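Local coordinates for protein probable glutamine synthetase (Pseudomonas aeruginosa, PDB 4HPP) that belongs to the glutamine synthetase family, pairing a beta-rich N-terminal domain with a catalytic domain that holds magnesium and glutamic acid in a six-chain assembly, at residues L28-L31 with E32-A36. Residues are numbered along the deposited sequence; the frame is centred on the assembly and turned at random.
Sequences LATL and EEQLA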
ATOM      1  N   LEU A  28       0.438 -33.353 -15.827  1.00 40.46           N
ATOM      2  CA  LEU A  28      -0.027 -34.534 -15.065  1.00 50.45           C
ATOM      3  C   LEU A  28      -0.759 -35.572 -15.953  1.00 46.14           C
ATOM      4  O   LEU A  28      -0.434 -36.750 -15.919  1.00 51.47           O
ATOM      5  CB  LEU A  28      -0.904 -34.129 -13.870  1.00 51.47           C
ATOM      6  CG  LEU A  28      -1.492 -35.232 -12.963  1.00 64.71           C
ATOM      7  CD1 LEU A  28      -0.472 -35.778 -11.927  1.00 53.86           C
ATOM      8  CD2 LEU A  28      -2.808 -34.738 -12.332  1.00 52.86           C
ATOM      9  N   ALA A  29      -1.670 -35.124 -16.808  1.00 47.47           N
ATOM     10  CA  ALA A  29      -2.445 -36.070 -17.625  1.00 54.65           C
ATOM     11  C   ALA A  29      -1.578 -37.022 -18.388  1.00 54.97           C
ATOM     12  O   ALA A  29      -2.078 -38.051 -18.837  1.00 68.82           O
ATOM     13  CB  ALA A  29      -3.373 -35.356 -18.598  1.00 51.53           C
ATOM     14  N   THR A  30      -0.309 -36.665 -18.581  1.00 47.72           N
ATOM     15  CA  THR A  30       0.559 -37.430 -19.492  1.00 47.59           C
ATOM     16  C   THR A  30       1.459 -38.367 -18.701  1.00 47.88           C
ATOM     17  O   THR A  30       2.219 -39.177 -19.277  1.00 50.41           O
ATOM     18  CB  THR A  30       1.458 -36.534 -20.384  1.00 47.04           C
ATOM     19  OG1 THR A  30       2.269 -35.683 -19.554  1.00 55.76           O
ATOM     20  CG2 THR A  30       0.637 -35.672 -21.354  1.00 43.67           C
ATOM     21  N   LEU A  31       1.381 -38.273 -17.379  1.00 44.94           N
ATOM     22  CA  LEU A  31       2.366 -38.948 -16.560  1.00 47.52           C
ATOM     23  C   LEU A  31       2.463 -40.422 -16.928  1.00 50.24           C
ATOM     24  O   LEU A  31       3.554 -40.866 -17.250  1.00 63.82           O
ATOM     25  CB  LEU A  31       2.156 -38.724 -15.047  1.00 43.73           C
ATOM     26  CG  LEU A  31       3.275 -39.470 -14.281  1.00 43.15           C
ATOM     27  CD1 LEU A  31       4.646 -38.838 -14.565  1.00 47.35           C
ATOM     28  CD2 LEU A  31       2.988 -39.368 -12.794  1.00 43.29           C
ATOM     29  N   GLU A  32       1.338 -41.152 -16.913  1.00 59.62           N
ATOM     30  CA  GLU A  32       1.266 -42.584 -17.305  1.00 65.72           C
ATOM     31  C   GLU A  32       1.966 -42.900 -18.640  1.00 67.71           C
ATOM     32  O   GLU A  32       2.779 -43.815 -18.715  1.00 59.19           O
ATOM     33  CB  GLU A  32      -0.186 -43.082 -17.404  1.00 83.61           C
ATOM     34  CG  GLU A  32      -0.940 -43.239 -16.087  1.00104.72           C
ATOM     35  CD  GLU A  32      -2.025 -42.186 -15.860  1.00117.38           C
ATOM     36  OE1 GLU A  32      -1.722 -40.968 -15.999  1.00127.97           O
ATOM     37  OE2 GLU A  32      -3.175 -42.584 -15.520  1.00110.03           O
ATOM     38  N   GLU A  33       1.641 -42.169 -19.699  1.00 66.60           N
ATOM     39  CA  GLU A  33       2.274 -42.438 -20.977  1.00 74.53           C
ATOM     40  C   GLU A  33       3.760 -42.200 -20.830  1.00 76.37           C
ATOM     41  O   GLU A  33       4.563 -42.976 -21.343  1.00 76.65           O
ATOM     42  CB  GLU A  33       1.679 -41.617 -22.138  1.00 91.11           C
ATOM     43  CG  GLU A  33       0.779 -40.434 -21.758  1.00112.05           C
ATOM     44  CD  GLU A  33      -0.587 -40.843 -21.179  1.00121.79           C
ATOM     45  OE1 GLU A  33      -1.415 -41.394 -21.934  1.00133.43           O
ATOM     46  OE2 GLU A  33      -0.848 -40.604 -19.969  1.00107.46           O
ATOM     47  N   GLN A  34       4.127 -41.172 -20.068  1.00 74.02           N
ATOM     48  CA  GLN A  34       5.530 -40.749 -20.001  1.00 68.03           C
ATOM     49  C   GLN A  34       6.471 -41.638 -19.167  1.00 66.74           C
ATOM     50  O   GLN A  34       7.698 -41.723 -19.454  1.00 56.74           O
ATOM     51  CB  GLN A  34       5.644 -39.257 -19.645  1.00 68.35           C
ATOM     52  CG  GLN A  34       5.538 -38.335 -20.851  1.00 64.74           C
ATOM     53  CD  GLN A  34       6.249 -38.883 -22.085  1.00 78.60           C
ATOM     54  OE1 GLN A  34       5.613 -39.067 -23.120  1.00 87.78           O
ATOM     55  NE2 GLN A  34       7.559 -39.181 -21.975  1.00 70.84           N
ATOM     56  N   LEU A  35       5.891 -42.326 -18.176  1.00 58.26           N
ATOM     57  CA  LEU A  35       6.667 -43.153 -17.245  1.00 63.06           C
ATOM     58  C   LEU A  35       7.624 -44.185 -17.880  1.00 64.94           C
ATOM     59  O   LEU A  35       8.742 -44.357 -17.386  1.00 73.60           O
ATOM     60  CB  LEU A  35       5.764 -43.838 -16.222  1.00 57.59           C
ATOM     61  CG  LEU A  35       5.306 -43.120 -14.951  1.00 62.75           C
ATOM     62  CD1 LEU A  35       4.376 -44.054 -14.168  1.00 56.03           C
ATOM     63  CD2 LEU A  35       6.482 -42.695 -14.095  1.00 61.14           C
ATOM     64  N   ALA A  36       7.203 -44.859 -18.952  1.00 65.02           N
ATOM     65  CA  ALA A  36       8.039 -45.906 -19.575  1.00 67.24           C
ATOM     66  C   ALA A  36       9.252 -45.393 -20.375  1.00 67.45           C
ATOM     67  O   ALA A  36      10.314 -46.057 -20.396  1.00 65.97           O
ATOM     68  CB  ALA A  36       7.194 -46.858 -20.424  1.00 62.17           C
TER
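Leu31 and Leu35 lie one helical turn apart on the same side of a short amphipathic helix, and their branch carbons meet CG to CG at 4.2 Å. The Leu31 side chain packs on Val10, Phe12, Leu26 and Arg75 of the neighbouring sheet, while Leu35 leans on Pro70; branched aliphatic side chains suit this inward face because they fill it without polar demands.

The backbone behind the pair is held by two i to i+4 hydrogen bonds. Gln34 N reaches Thr30 O at 2.9 Å, and Leu35 N reaches Leu31 O at 2.9 Å with a more bent N-H...O angle of 135°. The N-H of Gln34 is shared with Leu31 O in a weak i to i+3 bond.

Thr30 lies at the start of this turn. Its OG1 sits between the backbone N and the carbonyl carbon (chi1 57°), and from there it bonds back to Pro27 O, tying the hydroxyl to the end of strand 21-27. In Glu33 the first torsion nearly eclipses CG with the backbone N (chi1 14°), laying CG 4.2 Å from Thr30 CB and close against Thr30 O; a bend further along turns the carboxylate toward Ala29. OE2 of Glu33 and Ala29 O are two acceptors 3.1 Å apart, with no hydrogen bond between them. Glu32 and Glu33 are both exposed, and negative side chains in a first helical turn would be expected to interact favourably with the helix dipole.

The amide NE2 of Gln34 makes a weak hydrogen bond to Gly38 O, joining the helix to the turn just before strand 39-41. The arrangement is that of a short amphipathic connecting helix, packed by its leucines against the beta sheet of the glutamine synthetase N-terminal domain.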